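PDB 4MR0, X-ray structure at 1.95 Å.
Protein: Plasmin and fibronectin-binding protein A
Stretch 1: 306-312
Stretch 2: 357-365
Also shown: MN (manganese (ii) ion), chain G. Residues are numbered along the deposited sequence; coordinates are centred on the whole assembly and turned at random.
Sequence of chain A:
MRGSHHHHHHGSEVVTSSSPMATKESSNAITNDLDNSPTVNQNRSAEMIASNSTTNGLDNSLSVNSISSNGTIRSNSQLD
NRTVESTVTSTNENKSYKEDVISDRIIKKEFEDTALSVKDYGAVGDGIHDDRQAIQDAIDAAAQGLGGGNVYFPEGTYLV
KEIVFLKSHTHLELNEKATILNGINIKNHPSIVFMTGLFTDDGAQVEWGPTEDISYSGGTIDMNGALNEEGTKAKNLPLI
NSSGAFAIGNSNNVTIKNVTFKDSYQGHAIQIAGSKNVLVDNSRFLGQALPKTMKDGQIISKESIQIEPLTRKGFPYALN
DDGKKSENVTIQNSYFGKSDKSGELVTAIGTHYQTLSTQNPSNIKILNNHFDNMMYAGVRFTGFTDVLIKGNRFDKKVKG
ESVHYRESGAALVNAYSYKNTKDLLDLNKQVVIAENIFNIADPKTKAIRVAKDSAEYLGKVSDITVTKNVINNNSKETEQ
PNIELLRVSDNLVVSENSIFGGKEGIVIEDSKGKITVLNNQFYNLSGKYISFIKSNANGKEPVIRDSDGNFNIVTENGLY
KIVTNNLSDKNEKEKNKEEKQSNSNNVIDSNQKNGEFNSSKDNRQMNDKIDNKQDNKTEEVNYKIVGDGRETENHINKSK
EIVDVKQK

Stretch 1, residues 306-312: QIEPLTR
Stretch 2 357-365: STQNPSNIK

This is a small, mainly apolar packing contact, without a single hydrogen bond across it, in which two segments of one chain running nearly antiparallel (165° between their end-to-end directions) bury 305 Å² counted over both sides. Residues 306-308 form a strand, extended through Ile307 (phi/psi -120/114) and Glu308 (-145/169), and the chain then leaves the strand at Pro309 (-78/166). The second stretch is extended from Thr358 (-110/140) through Gln359 (-92/129), Asn360 (-59/127) and Pro361 (-59/139), turns a corner at Asn363 (58/61) and is strand at Ile364 (-104/119) and Lys365. Register is set by Pro309 and Thr358, whose CA atoms lie 6.1 Å apart.

Alternation of the strand separates two jobs. Ile307 points toward the second stretch, while Glu308 points away, with chi1 p and chi2 t, and binds manganese MN through OE1 at 2.6 Å and OE2 at 2.3 Å. Gln306, chi1 and chi2 both t, adds OE1 at 2.2 Å from MN.

Ile307, chi1 m and chi2 t, sends CD1 to within 3.8 Å of Ile364 CG2, and its CG2 lies 4.1 Å from Pro361 CB. Ile364 is m for both chi angles, its CB directed toward the first stretch. Branched aliphatic chains suit this buried corner, with no polar group to satisfy.

Prolines carry the middle. Pro309, C-gamma endo, sets CD 3.9 Å from CG of Pro361, which is C-gamma exo; both rings are compact, apolar and buried. Pro309 CG also meets Thr358 CB at 3.6 Å, and its CB lies 3.5 Å from Gln359 O. Gln359 itself stays exposed, its side-chain end leading away.

At the far end two threonines, both chi1 p, meet through their methyls, Thr311 CG2 to Thr358 CG2 at 3.5 Å. Their OG1 atoms hydrogen-bond to residues flanking the stretches.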

# COMPACT_ATOMS: atom_id res chain seq x y z
N GLN A 306 -3.21 3.65 -2.23
CA GLN A 306 -3.94 3.83 -1.00
C GLN A 306 -5.35 3.26 -1.18
O GLN A 306 -6.00 3.50 -2.20
CB GLN A 306 -4.01 5.32 -0.64
CG GLN A 306 -4.80 5.63 0.63
CD GLN A 306 -4.82 7.12 0.94
OE1 GLN A 306 -4.95 7.94 0.03
NE2 GLN A 306 -4.71 7.47 2.21
N ILE A 307 -5.79 2.49 -0.20
CA ILE A 307 -7.12 1.88 -0.21
C ILE A 307 -7.75 2.47 1.04
O ILE A 307 -7.32 2.18 2.16
CB ILE A 307 -7.01 0.35 -0.11
CG1 ILE A 307 -6.18 -0.17 -1.28
CG2 ILE A 307 -8.41 -0.27 -0.11
CD1 ILE A 307 -5.76 -1.63 -1.13
N GLU A 308 -8.78 3.27 0.86
CA GLU A 308 -9.38 3.95 2.00
C GLU A 308 -10.88 4.12 1.90
O GLU A 308 -11.48 3.87 0.85
CB GLU A 308 -8.75 5.34 2.08
CG GLU A 308 -9.17 6.20 0.87
CD GLU A 308 -8.28 7.40 0.63
OE1 GLU A 308 -7.89 8.07 1.62
OE2 GLU A 308 -7.99 7.70 -0.55
N PRO A 309 -11.52 4.52 3.01
CA PRO A 309 -12.97 4.74 2.99
C PRO A 309 -13.13 6.10 2.32
O PRO A 309 -12.17 6.85 2.19
CB PRO A 309 -13.35 4.74 4.47
CG PRO A 309 -12.10 5.20 5.15
CD PRO A 309 -11.01 4.47 4.40
N LEU A 310 -14.35 6.43 1.90
CA LEU A 310 -14.58 7.69 1.20
C LEU A 310 -14.98 8.86 2.11
O LEU A 310 -16.14 8.97 2.53
CB LEU A 310 -15.64 7.46 0.11
CG LEU A 310 -15.95 8.57 -0.89
CD1 LEU A 310 -14.69 8.99 -1.64
CD2 LEU A 310 -17.00 8.06 -1.88
N THR A 311 -14.00 9.71 2.41
CA THR A 311 -14.21 10.90 3.24
C THR A 311 -13.51 12.07 2.56
O THR A 311 -12.63 11.87 1.73
CB THR A 311 -13.61 10.74 4.67
OG1 THR A 311 -12.18 10.71 4.59
CG2 THR A 311 -14.12 9.45 5.32
N ARG A 312 -13.91 13.29 2.90
CA ARG A 312 -13.29 14.46 2.30
C ARG A 312 -11.83 14.59 2.74
O ARG A 312 -10.98 15.06 1.99
CB ARG A 312 -14.10 15.71 2.64
CG ARG A 312 -15.50 15.67 2.02
CD ARG A 312 -16.36 16.86 2.43
NE ARG A 312 -15.88 18.12 1.88
CZ ARG A 312 -16.50 19.29 2.04
NH1 ARG A 312 -17.63 19.34 2.75
NH2 ARG A 312 -16.00 20.40 1.51
N SER A 357 -16.40 7.28 12.26
CA SER A 357 -17.29 7.53 11.13
C SER A 357 -16.90 6.90 9.79
O SER A 357 -17.59 7.11 8.80
CB SER A 357 -17.46 9.04 10.93
OG SER A 357 -18.00 9.64 12.09
N THR A 358 -15.81 6.15 9.75
CA THR A 358 -15.40 5.51 8.50
C THR A 358 -15.60 4.00 8.60
O THR A 358 -15.35 3.40 9.64
CB THR A 358 -13.92 5.77 8.16
OG1 THR A 358 -13.09 5.18 9.18
CG2 THR A 358 -13.64 7.26 8.05
N GLN A 359 -16.07 3.39 7.51
CA GLN A 359 -16.26 1.95 7.49
C GLN A 359 -14.97 1.34 6.94
O GLN A 359 -14.47 1.75 5.89
CB GLN A 359 -17.46 1.58 6.60
CG GLN A 359 -17.86 0.10 6.64
CD GLN A 359 -18.20 -0.39 8.05
OE1 GLN A 359 -19.06 0.18 8.73
NE2 GLN A 359 -17.54 -1.46 8.48
N ASN A 360 -14.42 0.36 7.66
CA ASN A 360 -13.18 -0.29 7.29
C ASN A 360 -13.17 -0.98 5.92
O ASN A 360 -14.07 -1.78 5.62
CB ASN A 360 -12.80 -1.34 8.35
CG ASN A 360 -12.29 -0.72 9.65
OD1 ASN A 360 -12.45 0.48 9.89
ND2 ASN A 360 -11.68 -1.55 10.49
N PRO A 361 -12.19 -0.66 5.06
CA PRO A 361 -12.15 -1.34 3.76
C PRO A 361 -12.04 -2.84 4.08
O PRO A 361 -11.29 -3.22 4.99
CB PRO A 361 -10.88 -0.79 3.13
CG PRO A 361 -10.89 0.65 3.60
CD PRO A 361 -11.31 0.52 5.07
N SER A 362 -12.77 -3.69 3.36
CA SER A 362 -12.74 -5.12 3.65
C SER A 362 -12.51 -6.02 2.43
O SER A 362 -12.79 -5.62 1.29
CB SER A 362 -14.04 -5.54 4.36
OG SER A 362 -15.17 -5.36 3.52
N ASN A 363 -12.02 -7.23 2.69
CA ASN A 363 -11.70 -8.22 1.66
C ASN A 363 -10.67 -7.62 0.70
O ASN A 363 -10.91 -7.46 -0.50
CB ASN A 363 -12.95 -8.68 0.89
CG ASN A 363 -12.67 -9.88 -0.01
OD1 ASN A 363 -11.67 -10.58 0.16
ND2 ASN A 363 -13.56 -10.13 -0.97
N ILE A 364 -9.53 -7.29 1.29
CA ILE A 364 -8.41 -6.68 0.60
C ILE A 364 -7.37 -7.78 0.40
O ILE A 364 -6.86 -8.35 1.37
CB ILE A 364 -7.78 -5.56 1.46
CG1 ILE A 364 -8.88 -4.60 1.93
CG2 ILE A 364 -6.71 -4.83 0.67
CD1 ILE A 364 -9.59 -3.88 0.79
N LYS A 365 -7.06 -8.08 -0.86
CA LYS A 365 -6.10 -9.12 -1.17
C LYS A 365 -4.87 -8.53 -1.84
O LYS A 365 -4.98 -7.82 -2.83
CB LYS A 365 -6.73 -10.17 -2.08
CG LYS A 365 -7.91 -10.88 -1.45
CD LYS A 365 -8.56 -11.86 -2.43
CE LYS A 365 -9.67 -12.64 -1.75
NZ LYS A 365 -10.48 -13.41 -2.73
MN MN G . -6.59 9.46 -0.11